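Local coordinates for protein metallo-beta-lactamase (Chryseobacterium indologenes, PDB 3L6N) that hydrolyses the beta-lactam ring of penicillins, cephalosporins and carbapenems as a zinc-dependent class B beta-lactamase, conferring antibiotic resistance, at residues 43-48 against 71-76. Residues are numbered along the deposited sequence; the frame is centred on the assembly and turned at random.
Sequences VLFDVP and AVFATH. With ZN (zinc ion), chain B.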
ATOM      1  N   VAL A  43      -1.892  -0.638 -12.408  1.00  4.42           N
ATOM      2  CA  VAL A  43      -2.321   0.175 -11.267  1.00  4.36           C
ATOM      3  C   VAL A  43      -1.318  -0.038 -10.131  1.00  3.99           C
ATOM      4  O   VAL A  43      -1.091  -1.179  -9.737  1.00  4.54           O
ATOM      5  CB  VAL A  43      -3.721  -0.258 -10.787  1.00  4.15           C
ATOM      6  CG1 VAL A  43      -4.159   0.590  -9.610  1.00  5.54           C
ATOM      7  CG2 VAL A  43      -4.739  -0.127 -11.943  1.00  6.10           C
ATOM      8  N   LEU A  44      -0.719   1.046  -9.626  1.00  4.25           N
ATOM      9  CA  LEU A  44       0.149   0.959  -8.435  1.00  4.05           C
ATOM     10  C   LEU A  44      -0.667   1.155  -7.183  1.00  4.38           C
ATOM     11  O   LEU A  44      -1.548   2.020  -7.141  1.00  5.23           O
ATOM     12  CB  LEU A  44       1.232   2.044  -8.432  1.00  4.03           C
ATOM     13  CG  LEU A  44       2.215   2.084  -9.587  1.00  4.49           C
ATOM     14  CD1 LEU A  44       3.268   3.136  -9.265  1.00  5.76           C
ATOM     15  CD2 LEU A  44       2.881   0.725  -9.803  1.00  4.80           C
ATOM     16  N   PHE A  45      -0.359   0.343  -6.171  1.00  3.18           N
ATOM     17  CA  PHE A  45      -0.860   0.533  -4.819  1.00  3.13           C
ATOM     18  C   PHE A  45       0.309   0.883  -3.931  1.00  3.39           C
ATOM     19  O   PHE A  45       1.072   0.009  -3.515  1.00  4.19           O
ATOM     20  CB  PHE A  45      -1.621  -0.708  -4.335  1.00  3.01           C
ATOM     21  CG  PHE A  45      -2.832  -0.998  -5.161  1.00  3.94           C
ATOM     22  CD1 PHE A  45      -2.753  -1.849  -6.255  1.00  3.06           C
ATOM     23  CD2 PHE A  45      -4.043  -0.369  -4.875  1.00  4.36           C
ATOM     24  CE1 PHE A  45      -3.866  -2.088  -7.050  1.00  3.41           C
ATOM     25  CE2 PHE A  45      -5.163  -0.610  -5.662  1.00  4.29           C
ATOM     26  CZ  PHE A  45      -5.069  -1.481  -6.753  1.00  3.86           C
ATOM     27  N   ASP A  46       0.415   2.187  -3.671  1.00  2.59           N
ATOM     28  CA  ASP A  46       1.570   2.820  -3.028  1.00  3.30           C
ATOM     29  C   ASP A  46       2.775   2.820  -3.944  1.00  3.42           C
ATOM     30  O   ASP A  46       2.841   2.064  -4.911  1.00  4.02           O
ATOM     31  CB  ASP A  46       1.844   2.227  -1.648  1.00  3.24           C
ATOM     32  CG  ASP A  46       0.653   2.382  -0.742  1.00  5.00           C
ATOM     33  OD1 ASP A  46       0.118   3.505  -0.713  1.00  5.67           O
ATOM     34  OD2 ASP A  46       0.254   1.399  -0.077  1.00  5.71           O
ATOM     35  N   VAL A  47       3.716   3.708  -3.639  1.00  3.59           N
ATOM     36  CA  VAL A  47       4.817   4.031  -4.558  1.00  3.95           C
ATOM     37  C   VAL A  47       6.167   3.712  -3.915  1.00  4.16           C
ATOM     38  O   VAL A  47       6.235   3.526  -2.689  1.00  5.09           O
ATOM     39  CB  VAL A  47       4.770   5.523  -4.973  1.00  3.69           C
ATOM     40  CG1 VAL A  47       3.449   5.852  -5.665  1.00  5.32           C
ATOM     41  CG2 VAL A  47       4.976   6.437  -3.769  1.00  5.68           C
ATOM     42  N   PRO A  48       7.239   3.621  -4.725  1.00  3.83           N
ATOM     43  CA  PRO A  48       8.557   3.393  -4.106  1.00  4.06           C
ATOM     44  C   PRO A  48       8.863   4.365  -2.981  1.00  4.32           C
ATOM     45  O   PRO A  48       8.507   5.548  -3.052  1.00  4.45           O
ATOM     46  CB  PRO A  48       9.527   3.581  -5.269  1.00  3.56           C
ATOM     47  CG  PRO A  48       8.748   3.108  -6.455  1.00  4.83           C
ATOM     48  CD  PRO A  48       7.335   3.613  -6.200  1.00  3.62           C
ATOM     49  N   ALA A  71      -2.695   4.296 -13.164  1.00  8.56           N
ATOM     50  CA  ALA A  71      -3.339   4.770 -11.938  1.00  7.67           C
ATOM     51  C   ALA A  71      -2.453   4.481 -10.739  1.00  7.11           C
ATOM     52  O   ALA A  71      -1.727   3.472 -10.719  1.00  6.92           O
ATOM     53  CB  ALA A  71      -4.698   4.122 -11.759  1.00  7.69           C
ATOM     54  N   VAL A  72      -2.508   5.365  -9.748  1.00  6.27           N
ATOM     55  CA  VAL A  72      -1.761   5.166  -8.499  1.00  6.06           C
ATOM     56  C   VAL A  72      -2.736   5.379  -7.358  1.00  6.34           C
ATOM     57  O   VAL A  72      -3.372   6.440  -7.279  1.00  5.95           O
ATOM     58  CB  VAL A  72      -0.603   6.179  -8.383  1.00  6.24           C
ATOM     59  CG1 VAL A  72       0.107   6.056  -7.024  1.00  5.55           C
ATOM     60  CG2 VAL A  72       0.393   5.991  -9.531  1.00  6.79           C
ATOM     61  N   PHE A  73      -2.877   4.371  -6.498  1.00  5.76           N
ATOM     62  CA  PHE A  73      -3.708   4.466  -5.290  1.00  5.43           C
ATOM     63  C   PHE A  73      -2.820   4.537  -4.051  1.00  5.26           C
ATOM     64  O   PHE A  73      -1.916   3.725  -3.903  1.00  5.24           O
ATOM     65  CB  PHE A  73      -4.629   3.245  -5.176  1.00  6.31           C
ATOM     66  CG  PHE A  73      -5.815   3.286  -6.094  1.00  6.66           C
ATOM     67  CD1 PHE A  73      -5.673   3.083  -7.468  1.00  6.85           C
ATOM     68  CD2 PHE A  73      -7.090   3.499  -5.571  1.00  6.99           C
ATOM     69  CE1 PHE A  73      -6.775   3.109  -8.320  1.00  7.88           C
ATOM     70  CE2 PHE A  73      -8.210   3.529  -6.417  1.00  8.33           C
ATOM     71  CZ  PHE A  73      -8.047   3.332  -7.798  1.00  7.31           C
ATOM     72  N   ALA A  74      -3.098   5.494  -3.168  1.00  5.05           N
ATOM     73  CA  ALA A  74      -2.335   5.643  -1.917  1.00  4.44           C
ATOM     74  C   ALA A  74      -3.129   5.091  -0.754  1.00  5.02           C
ATOM     75  O   ALA A  74      -4.320   5.396  -0.620  1.00  5.61           O
ATOM     76  CB  ALA A  74      -2.024   7.130  -1.664  1.00  4.52           C
ATOM     77  N   THR A  75      -2.478   4.289   0.091  1.00  4.59           N
ATOM     78  CA  THR A  75      -3.165   3.705   1.242  1.00  4.58           C
ATOM     79  C   THR A  75      -3.008   4.504   2.542  1.00  4.20           C
ATOM     80  O   THR A  75      -3.605   4.159   3.565  1.00  3.68           O
ATOM     81  CB  THR A  75      -2.846   2.206   1.466  1.00  4.91           C
ATOM     82  OG1 THR A  75      -1.469   2.056   1.823  1.00  5.25           O
ATOM     83  CG2 THR A  75      -3.164   1.383   0.221  1.00  5.70           C
ATOM     84  N   HIS A  76      -2.179   5.545   2.496  1.00  3.76           N
ATOM     85  CA  HIS A  76      -2.232   6.688   3.432  1.00  3.78           C
ATOM     86  C   HIS A  76      -1.233   7.759   2.990  1.00  3.73           C
ATOM     87  O   HIS A  76      -0.652   7.643   1.896  1.00  3.97           O
ATOM     88  CB  HIS A  76      -2.139   6.314   4.952  1.00  3.66           C
ATOM     89  CG  HIS A  76      -0.850   5.687   5.397  1.00  3.64           C
ATOM     90  ND1 HIS A  76      -0.579   4.344   5.239  1.00  3.97           N
ATOM     91  CD2 HIS A  76       0.182   6.197   6.108  1.00  5.81           C
ATOM     92  CE1 HIS A  76       0.602   4.070   5.773  1.00  5.15           C
ATOM     93  NE2 HIS A  76       1.083   5.177   6.306  1.00  5.01           N
TER
HETATM   94 ZN    ZN B 301       2.740   5.276   7.590  1.00  9.28          ZN
HETATM   95  O   HOH W   1       4.204   4.402   6.728  1.00 10.54           O
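Both carboxylate oxygens of Asp46 are gripped by Thr75: OG1 of Thr75 donates to the syn lone pair of Asp46 OD2 at 2.6 Å, and the Thr75 backbone N reaches OD1 at 2.8 Å, likewise syn. The clamp sits where two parallel strands of a beta-alpha-beta unit, joined through helix 54-65, run out into the zinc-binding edge of the metallo-beta-lactamase fold, and illustrates how a strand pair passes from main-chain to side-chain hydrogen bonding at its C-terminal end. A salt bridge from Arg81 to OD2 adds a third hold, which probably favours the charged carboxylate in this buried place. Backbone bonds alternate up to it, from Leu44 N to Ala71 O, Phe73 N to Leu44 O, and Asp46 N to Phe73 O. On one face, the rings of Phe45 and Phe73 are offset, with little overlap and planes 30° apart; CD2 of Phe45 packs on Phe73 CB instead. CG1 of Val43, anti to its own N (chi1 -180°), reaches CD1 of Phe73 at 3.6 Å. On the opposite face, with Leu44 and Val72, CG1 of Val47, just past its strand, meets CG1 of Val72. Beyond Thr75, His76 binds zinc through NE2 at 2.1 Å, alongside His78, His139 and a water.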